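Phosphoheptose isomerase (Neisseria gonorrhoeae, PDB 5I01) catalyses the isomerization of sedoheptulose 7-phosphate to D-glycero-D-manno-heptose 7-phosphate, the first step of heptose biosynthesis for lipooligosaccharide, with zinc as cofactor. Local coordinates at residues G56-M68 with Q177-I191. The protein carries 1 engineered substitution. Numbering follows the deposited sequence.
Sequences GSAADAQHFAAEM and QENHILLIHAMCDCI. With ZN (zinc ion), chain E; ZN (zinc ion), chain H.
The zinc site of the isomerase joins His63 and Glu67, one turn apart on helix 56-68, to His185 on helix 177-191. Glu67 OE2 binds the zinc ion at 2.0 Å. His63 NE2 and His185 NE2 bind it too, which brings these two nitrogens within 3.2 Å without a hydrogen bond. The imidazole planes are turned 64° apart. Glu67 OE1 lies in the plane of the His185 ring, at its edge, 3.3 Å from CD2. The strongest polar partner of His185 is Glu178 of the second subunit. Gln177 of the second subunit completes this site. In return, Gln177 OE1 of this chain binds a second zinc ion at the matching site of that subunit. With CG1 anti to the backbone N (chi1 -163°), Ile181 reaches the His63 ring in a CH-pi contact. Its CD1 lies over one face, 3.7 Å from the centroid. Nearer the N-terminal ends, the Asp60 side chain fits as a knob among Gln177, His180, Ile181 and Ile184. One water bridges Asp60 OD2, Ser57 OG and His180 ND1, while His180 NE2 is hydrogen-bonded to Thr148 O. Farther along, Ile184 CG2 meets the edge of the Phe64 ring, 3.9 Å from CD1. Cys188 SG approaches the same ring obliquely. The two helices run nearly parallel, 15° apart, within the SIS fold. Their paired ligands form the intersubunit zinc site of the GmhA subfamily.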
# COMPACT_ATOMS: atom_id res chain seq x y z
N GLY A 56 -9.14 4.54 9.46
CA GLY A 56 -8.09 4.94 10.40
C GLY A 56 -7.45 3.75 11.11
O GLY A 56 -6.29 3.80 11.50
N SER A 57 -8.21 2.68 11.28
CA SER A 57 -7.69 1.47 11.91
C SER A 57 -6.77 0.66 11.00
O SER A 57 -5.99 -0.15 11.50
CB SER A 57 -8.82 0.59 12.40
OG SER A 57 -9.71 1.35 13.22
N ALA A 58 -6.88 0.86 9.69
CA ALA A 58 -5.96 0.23 8.73
C ALA A 58 -4.61 0.89 8.86
O ALA A 58 -3.60 0.22 8.86
CB ALA A 58 -6.48 0.34 7.30
N ALA A 59 -4.63 2.22 8.95
CA ALA A 59 -3.44 3.00 9.29
C ALA A 59 -2.81 2.56 10.61
O ALA A 59 -1.60 2.42 10.70
CB ALA A 59 -3.78 4.49 9.34
N ASP A 60 -3.63 2.32 11.63
CA ASP A 60 -3.13 1.84 12.92
C ASP A 60 -2.49 0.45 12.82
O ASP A 60 -1.46 0.21 13.43
CB ASP A 60 -4.23 1.85 13.98
CG ASP A 60 -4.69 3.27 14.34
OD1 ASP A 60 -4.11 4.25 13.83
OD2 ASP A 60 -5.64 3.40 15.15
N ALA A 61 -3.07 -0.44 12.04
CA ALA A 61 -2.52 -1.78 11.87
C ALA A 61 -1.12 -1.73 11.27
O ALA A 61 -0.22 -2.40 11.78
CB ALA A 61 -3.44 -2.63 11.00
N GLN A 62 -0.93 -0.93 10.21
CA GLN A 62 0.38 -0.86 9.56
C GLN A 62 1.40 -0.06 10.37
O GLN A 62 2.59 -0.31 10.26
CB GLN A 62 0.29 -0.42 8.08
CG GLN A 62 0.02 1.05 7.79
CD GLN A 62 0.14 1.36 6.30
OE1 GLN A 62 -0.51 0.72 5.46
NE2 GLN A 62 0.97 2.34 5.96
N HIS A 63 0.93 0.90 11.17
CA HIS A 63 1.74 1.63 12.17
C HIS A 63 2.30 0.66 13.23
O HIS A 63 3.49 0.64 13.49
CB HIS A 63 0.87 2.71 12.84
CG HIS A 63 1.61 3.68 13.72
ND1 HIS A 63 1.26 5.01 13.77
CD2 HIS A 63 2.62 3.52 14.60
CE1 HIS A 63 2.04 5.64 14.64
NE2 HIS A 63 2.88 4.75 15.15
N PHE A 64 1.42 -0.14 13.83
CA PHE A 64 1.83 -1.21 14.76
C PHE A 64 2.88 -2.16 14.17
O PHE A 64 3.93 -2.35 14.75
CB PHE A 64 0.62 -2.01 15.21
CG PHE A 64 0.97 -3.24 15.96
CD1 PHE A 64 1.56 -3.15 17.22
CD2 PHE A 64 0.73 -4.50 15.42
CE1 PHE A 64 1.89 -4.30 17.93
CE2 PHE A 64 1.06 -5.65 16.12
CZ PHE A 64 1.64 -5.55 17.37
N ALA A 65 2.59 -2.74 13.01
CA ALA A 65 3.51 -3.67 12.35
C ALA A 65 4.85 -3.04 11.98
O ALA A 65 5.88 -3.69 12.10
CB ALA A 65 2.85 -4.26 11.11
N ALA A 66 4.84 -1.79 11.54
CA ALA A 66 6.08 -1.07 11.21
C ALA A 66 7.00 -0.82 12.43
O ALA A 66 8.23 -0.85 12.31
CB ALA A 66 5.77 0.23 10.50
N GLU A 67 6.41 -0.56 13.60
CA GLU A 67 7.22 -0.43 14.83
C GLU A 67 7.75 -1.78 15.37
O GLU A 67 8.73 -1.80 16.09
CB GLU A 67 6.46 0.36 15.88
CG GLU A 67 6.36 1.83 15.47
CD GLU A 67 5.78 2.72 16.54
OE1 GLU A 67 5.07 2.20 17.43
OE2 GLU A 67 6.02 3.95 16.49
N MET A 68 7.13 -2.89 14.99
CA MET A 68 7.68 -4.22 15.31
C MET A 68 8.84 -4.60 14.38
O MET A 68 9.83 -5.14 14.83
CB MET A 68 6.58 -5.30 15.24
CG MET A 68 5.45 -5.18 16.26
SD MET A 68 5.99 -5.21 17.98
CE MET A 68 4.81 -6.34 18.73
N GLN A 177 -9.97 6.08 17.97
CA GLN A 177 -8.71 5.93 17.21
C GLN A 177 -7.51 6.48 17.99
O GLN A 177 -6.48 5.83 18.07
CB GLN A 177 -8.79 6.61 15.83
CG GLN A 177 -9.52 5.78 14.78
CD GLN A 177 -10.03 6.58 13.58
OE1 GLN A 177 -9.76 7.79 13.42
NE2 GLN A 177 -10.78 5.91 12.71
N GLU A 178 -7.67 7.67 18.57
CA GLU A 178 -6.59 8.34 19.30
C GLU A 178 -6.14 7.57 20.54
O GLU A 178 -4.94 7.55 20.85
CB GLU A 178 -7.01 9.75 19.70
CG GLU A 178 -7.17 10.68 18.50
CD GLU A 178 -8.05 11.88 18.79
OE1 GLU A 178 -8.34 12.17 19.98
OE2 GLU A 178 -8.46 12.56 17.80
N ASN A 179 -7.09 6.96 21.25
CA ASN A 179 -6.78 6.04 22.36
C ASN A 179 -6.15 4.73 21.85
O ASN A 179 -5.26 4.18 22.49
CB ASN A 179 -8.04 5.74 23.20
CG ASN A 179 -8.41 6.87 24.13
OD1 ASN A 179 -8.32 6.76 25.35
ND2 ASN A 179 -8.82 7.99 23.55
N HIS A 180 -6.60 4.23 20.71
CA HIS A 180 -6.03 3.02 20.13
C HIS A 180 -4.52 3.14 19.87
O HIS A 180 -3.76 2.20 20.16
CB HIS A 180 -6.75 2.63 18.83
CG HIS A 180 -8.07 1.95 19.04
ND1 HIS A 180 -8.94 1.69 18.00
CD2 HIS A 180 -8.66 1.45 20.16
CE1 HIS A 180 -10.01 1.07 18.47
NE2 HIS A 180 -9.86 0.92 19.78
N ILE A 181 -4.09 4.27 19.32
CA ILE A 181 -2.67 4.45 18.99
C ILE A 181 -1.82 4.60 20.25
O ILE A 181 -0.70 4.11 20.29
CB ILE A 181 -2.43 5.59 17.96
CG1 ILE A 181 -1.04 5.45 17.34
CG2 ILE A 181 -2.59 6.98 18.55
CD1 ILE A 181 -0.89 4.20 16.49
N LEU A 182 -2.37 5.26 21.28
CA LEU A 182 -1.74 5.28 22.60
C LEU A 182 -1.56 3.84 23.11
O LEU A 182 -0.46 3.48 23.52
CB LEU A 182 -2.57 6.11 23.59
CG LEU A 182 -2.21 6.02 25.09
CD1 LEU A 182 -0.75 6.37 25.32
CD2 LEU A 182 -3.11 6.90 25.93
N LEU A 183 -2.64 3.05 23.08
CA LEU A 183 -2.60 1.66 23.52
C LEU A 183 -1.52 0.84 22.80
O LEU A 183 -0.76 0.12 23.44
CB LEU A 183 -3.97 0.98 23.35
CG LEU A 183 -5.09 1.40 24.32
CD1 LEU A 183 -6.40 0.75 23.94
CD2 LEU A 183 -4.74 1.04 25.75
N ILE A 184 -1.46 0.98 21.48
CA ILE A 184 -0.42 0.34 20.67
C ILE A 184 0.98 0.71 21.13
O ILE A 184 1.83 -0.16 21.28
CB ILE A 184 -0.62 0.66 19.17
CG1 ILE A 184 -1.77 -0.20 18.63
CG2 ILE A 184 0.67 0.44 18.36
CD1 ILE A 184 -2.29 0.20 17.27
N HIS A 185 1.21 2.01 21.33
CA HIS A 185 2.51 2.52 21.78
C HIS A 185 2.92 1.96 23.13
O HIS A 185 4.07 1.60 23.32
CB HIS A 185 2.52 4.05 21.81
CG HIS A 185 2.68 4.67 20.46
ND1 HIS A 185 2.22 5.93 20.15
CD2 HIS A 185 3.25 4.19 19.33
CE1 HIS A 185 2.52 6.20 18.89
NE2 HIS A 185 3.14 5.16 18.36
N ALA A 186 1.97 1.91 24.06
CA ALA A 186 2.19 1.35 25.38
C ALA A 186 2.51 -0.16 25.33
O ALA A 186 3.34 -0.63 26.11
CB ALA A 186 0.98 1.60 26.27
N MET A 187 1.87 -0.89 24.42
CA MET A 187 2.13 -2.32 24.19
C MET A 187 3.53 -2.56 23.60
O MET A 187 4.27 -3.42 24.09
CB MET A 187 1.07 -2.95 23.28
CG MET A 187 -0.27 -3.23 23.95
SD MET A 187 -1.47 -4.18 22.97
CE MET A 187 -1.89 -3.09 21.61
N CYS A 188 3.89 -1.81 22.56
CA CYS A 188 5.23 -1.89 21.95
C CYS A 188 6.36 -1.58 22.92
O CYS A 188 7.41 -2.20 22.86
CB CYS A 188 5.36 -0.93 20.76
SG CYS A 188 4.25 -1.31 19.40
N ASP A 189 6.16 -0.59 23.79
CA ASP A 189 7.15 -0.25 24.81
C ASP A 189 7.26 -1.35 25.88
O ASP A 189 8.36 -1.60 26.37
CB ASP A 189 6.86 1.11 25.44
CG ASP A 189 8.02 1.63 26.29
OD1 ASP A 189 9.15 1.75 25.77
OD2 ASP A 189 7.77 1.94 27.48
N CYS A 190 6.15 -1.99 26.24
CA CYS A 190 6.20 -3.12 27.18
C CYS A 190 6.96 -4.32 26.63
O CYS A 190 7.63 -5.03 27.38
CB CYS A 190 4.79 -3.57 27.59
SG CYS A 190 4.00 -2.42 28.71
N ILE A 191 6.82 -4.56 25.32
CA ILE A 191 7.55 -5.61 24.62
C ILE A 191 9.04 -5.27 24.58
O ILE A 191 9.88 -6.13 24.89
CB ILE A 191 6.96 -5.85 23.21
CG1 ILE A 191 5.55 -6.45 23.35
CG2 ILE A 191 7.84 -6.79 22.39
CD1 ILE A 191 4.67 -6.30 22.13
ZN ZN E . 4.44 5.22 16.58
ZN ZN H . -9.76 9.20 12.00
O HOH W 1 -8.41 2.32 15.35